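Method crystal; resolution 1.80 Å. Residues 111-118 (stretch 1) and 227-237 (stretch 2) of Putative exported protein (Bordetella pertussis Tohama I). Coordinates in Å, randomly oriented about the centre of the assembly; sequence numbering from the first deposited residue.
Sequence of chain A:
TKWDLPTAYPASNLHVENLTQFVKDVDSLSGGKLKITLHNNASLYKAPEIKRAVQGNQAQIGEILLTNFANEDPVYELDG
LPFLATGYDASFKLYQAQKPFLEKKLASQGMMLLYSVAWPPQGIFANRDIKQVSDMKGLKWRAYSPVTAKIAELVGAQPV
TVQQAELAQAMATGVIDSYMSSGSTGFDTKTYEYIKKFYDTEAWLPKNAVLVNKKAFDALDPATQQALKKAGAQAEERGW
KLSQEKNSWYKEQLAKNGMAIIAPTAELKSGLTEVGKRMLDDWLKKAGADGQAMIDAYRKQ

Stretch 1 (111-118) MMLLYSVA
Stretch 2 (227-237) ALKKAGAQAEE

The contact turns on a glycine: at Gly232 the helix comes so close to the strand that an ideal CB, which would point toward the strand, would lie 2.8 Å from Leu114 CG, a clash. Without it, Gly232 CA rests 4.0 Å from Leu114 CG, and the CA atoms of Leu114 and Gly232 are 5.7 Å apart. Further along, Tyr115 CA and Glu236 CA are separated by 5.5 Å.

Residues 111-118 form a strand and 227-237 a segment within a longer helix, phi/psi near -61/-45, with backbone hydrogen bonds running from Ala231 N to Ala227 O (2.8 Å) through Glu237 N to Ala233 O (3.1 Å). The axes approach to 7.2 Å and run in nearly the same direction, 21° apart. The strand is irregular at Leu114 (-85/-54), followed by an extended Tyr115 (-160/162).

Leu114 (chi1 t, chi2 p) leaves its backbone sideways, but its end reaches the helix: CD2 lies 3.9 Å from Leu228 CD1, a leucine of the same rotamer, and CD1 is 3.8 Å from Leu228 O. The CA-to-CB bond of Tyr115 points toward the helix, and chi1 is 72° (p) and chi2 -93°. This sets Ala235 CB over one ring face, 3.6 Å from the centroid of the Tyr115 ring and 17° off its normal, a CH-pi contact; Tyr115 CB also packs 3.5 Å from Gly232 O.

One direct hydrogen bond crosses the contact: Ser116 N donates to Glu236 OE1 at 3.0 Å, with an N-H...O angle of 162°. Glu236 reaches it through chi1 t, chi2 t and chi3 -81°. Water 1 donates to both Leu114 O (3.2 Å) and Glu236 OE1 (3.0 Å), so the same carboxylate oxygen anchors two links to the strand.

Nearer the start of the strand, Met112 (m, t, p) brings CE within 4.2 Å of Lys229 CE, whose chain extends as m, t, t, t.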

# COMPACT_ATOMS: atom_id res chain seq x y z
N MET A 111 5.04 -8.53 -17.04
CA MET A 111 5.45 -7.33 -16.29
C MET A 111 6.68 -7.55 -15.42
O MET A 111 7.00 -8.68 -15.04
CB MET A 111 4.29 -6.80 -15.41
CG MET A 111 3.12 -6.32 -16.25
SD MET A 111 1.72 -5.80 -15.28
CE MET A 111 0.92 -7.37 -14.99
N MET A 112 7.36 -6.45 -15.13
CA MET A 112 8.48 -6.43 -14.19
C MET A 112 8.16 -5.63 -12.95
O MET A 112 7.45 -4.63 -13.01
CB MET A 112 9.70 -5.80 -14.84
CG MET A 112 10.04 -6.41 -16.14
SD MET A 112 11.28 -5.47 -17.03
CE MET A 112 12.37 -5.03 -15.68
N LEU A 113 8.72 -6.06 -11.83
CA LEU A 113 8.68 -5.28 -10.59
C LEU A 113 9.87 -4.34 -10.55
O LEU A 113 11.03 -4.78 -10.45
CB LEU A 113 8.70 -6.19 -9.36
CG LEU A 113 8.76 -5.51 -7.98
CD1 LEU A 113 7.57 -4.58 -7.74
CD2 LEU A 113 8.86 -6.58 -6.89
N LEU A 114 9.61 -3.05 -10.60
CA LEU A 114 10.71 -2.09 -10.58
C LEU A 114 11.15 -1.78 -9.15
O LEU A 114 12.32 -1.89 -8.82
CB LEU A 114 10.38 -0.82 -11.38
CG LEU A 114 11.58 0.15 -11.52
CD1 LEU A 114 12.67 -0.46 -12.40
CD2 LEU A 114 11.16 1.46 -12.08
N TYR A 115 10.22 -1.38 -8.31
CA TYR A 115 10.49 -1.21 -6.90
C TYR A 115 9.20 -1.23 -6.10
O TYR A 115 8.13 -1.09 -6.68
CB TYR A 115 11.28 0.05 -6.65
CG TYR A 115 10.54 1.36 -6.80
CD1 TYR A 115 10.53 2.04 -8.03
CD2 TYR A 115 9.88 1.95 -5.71
CE1 TYR A 115 9.90 3.27 -8.16
CE2 TYR A 115 9.25 3.19 -5.83
CZ TYR A 115 9.26 3.84 -7.07
OH TYR A 115 8.63 5.06 -7.21
N SER A 116 9.30 -1.45 -4.79
CA SER A 116 8.12 -1.54 -3.94
C SER A 116 8.41 -0.81 -2.63
O SER A 116 9.50 -0.97 -2.07
CB SER A 116 7.78 -3.01 -3.66
OG SER A 116 6.56 -3.17 -2.90
N VAL A 117 7.46 0.03 -2.18
CA VAL A 117 7.65 0.70 -0.90
C VAL A 117 6.46 0.60 0.03
O VAL A 117 5.33 0.63 -0.40
CB VAL A 117 8.31 2.14 -0.96
CG1 VAL A 117 8.79 2.61 -2.37
CG2 VAL A 117 7.58 3.19 -0.14
N ALA A 118 6.76 0.46 1.31
CA ALA A 118 5.71 0.29 2.31
C ALA A 118 5.09 1.62 2.68
O ALA A 118 5.79 2.60 2.90
CB ALA A 118 6.28 -0.36 3.58
N ALA A 227 19.69 2.68 -16.61
CA ALA A 227 19.33 3.95 -15.97
C ALA A 227 17.99 3.82 -15.20
O ALA A 227 17.86 4.28 -14.06
CB ALA A 227 19.25 5.03 -17.01
N LEU A 228 17.01 3.20 -15.85
CA LEU A 228 15.72 2.90 -15.21
C LEU A 228 15.85 1.99 -13.99
O LEU A 228 15.30 2.28 -12.95
CB LEU A 228 14.77 2.29 -16.23
CG LEU A 228 13.36 1.96 -15.72
CD1 LEU A 228 12.56 3.20 -15.27
CD2 LEU A 228 12.64 1.15 -16.78
N LYS A 229 16.58 0.89 -14.11
CA LYS A 229 16.76 0.02 -12.96
C LYS A 229 17.48 0.75 -11.82
O LYS A 229 17.09 0.63 -10.66
CB LYS A 229 17.49 -1.27 -13.34
CG LYS A 229 16.61 -2.29 -14.07
CD LYS A 229 17.36 -3.59 -14.29
CE LYS A 229 16.39 -4.74 -14.60
NZ LYS A 229 17.02 -6.11 -14.45
N LYS A 230 18.50 1.53 -12.14
CA LYS A 230 19.21 2.27 -11.07
C LYS A 230 18.32 3.32 -10.43
O LYS A 230 18.34 3.50 -9.20
CB LYS A 230 20.51 2.89 -11.58
CG LYS A 230 21.47 1.84 -12.11
CD LYS A 230 22.64 2.44 -12.91
CE LYS A 230 23.93 2.37 -12.12
NZ LYS A 230 25.12 2.51 -13.03
N ALA A 231 17.54 4.01 -11.26
CA ALA A 231 16.61 5.00 -10.73
C ALA A 231 15.59 4.28 -9.82
O ALA A 231 15.22 4.80 -8.76
CB ALA A 231 15.90 5.72 -11.85
N GLY A 232 15.19 3.08 -10.24
CA GLY A 232 14.27 2.23 -9.46
C GLY A 232 14.82 1.87 -8.09
O GLY A 232 14.11 2.01 -7.07
N ALA A 233 16.07 1.40 -8.04
CA ALA A 233 16.75 1.10 -6.77
C ALA A 233 16.86 2.30 -5.84
O ALA A 233 16.59 2.17 -4.62
CB ALA A 233 18.15 0.46 -7.01
N GLN A 234 17.27 3.45 -6.38
CA GLN A 234 17.31 4.70 -5.61
C GLN A 234 15.92 5.03 -5.07
O GLN A 234 15.79 5.44 -3.91
CB GLN A 234 17.85 5.87 -6.47
CG GLN A 234 19.31 5.65 -6.89
CD GLN A 234 19.89 6.71 -7.84
OE1 GLN A 234 19.26 7.73 -8.18
NE2 GLN A 234 21.12 6.46 -8.27
N ALA A 235 14.88 4.84 -5.90
CA ALA A 235 13.48 5.15 -5.50
C ALA A 235 13.02 4.27 -4.34
O ALA A 235 12.33 4.74 -3.43
CB ALA A 235 12.52 5.00 -6.68
N GLU A 236 13.39 2.99 -4.39
CA GLU A 236 13.05 2.08 -3.31
C GLU A 236 13.70 2.51 -2.01
O GLU A 236 13.04 2.52 -1.00
CB GLU A 236 13.44 0.64 -3.60
CG GLU A 236 12.72 -0.35 -2.67
CD GLU A 236 12.86 -1.78 -3.12
OE1 GLU A 236 12.10 -2.20 -4.03
OE2 GLU A 236 13.71 -2.50 -2.54
N GLU A 237 14.99 2.83 -2.05
CA GLU A 237 15.73 3.27 -0.86
C GLU A 237 15.12 4.53 -0.27
O GLU A 237 14.83 4.60 0.94
CB GLU A 237 17.22 3.50 -1.21
CG GLU A 237 18.06 4.01 -0.02
CD GLU A 237 19.49 3.49 -0.00
OE1 GLU A 237 19.73 2.31 -0.34
OE2 GLU A 237 20.40 4.28 0.38
O HOH W 1 13.51 -3.46 -6.31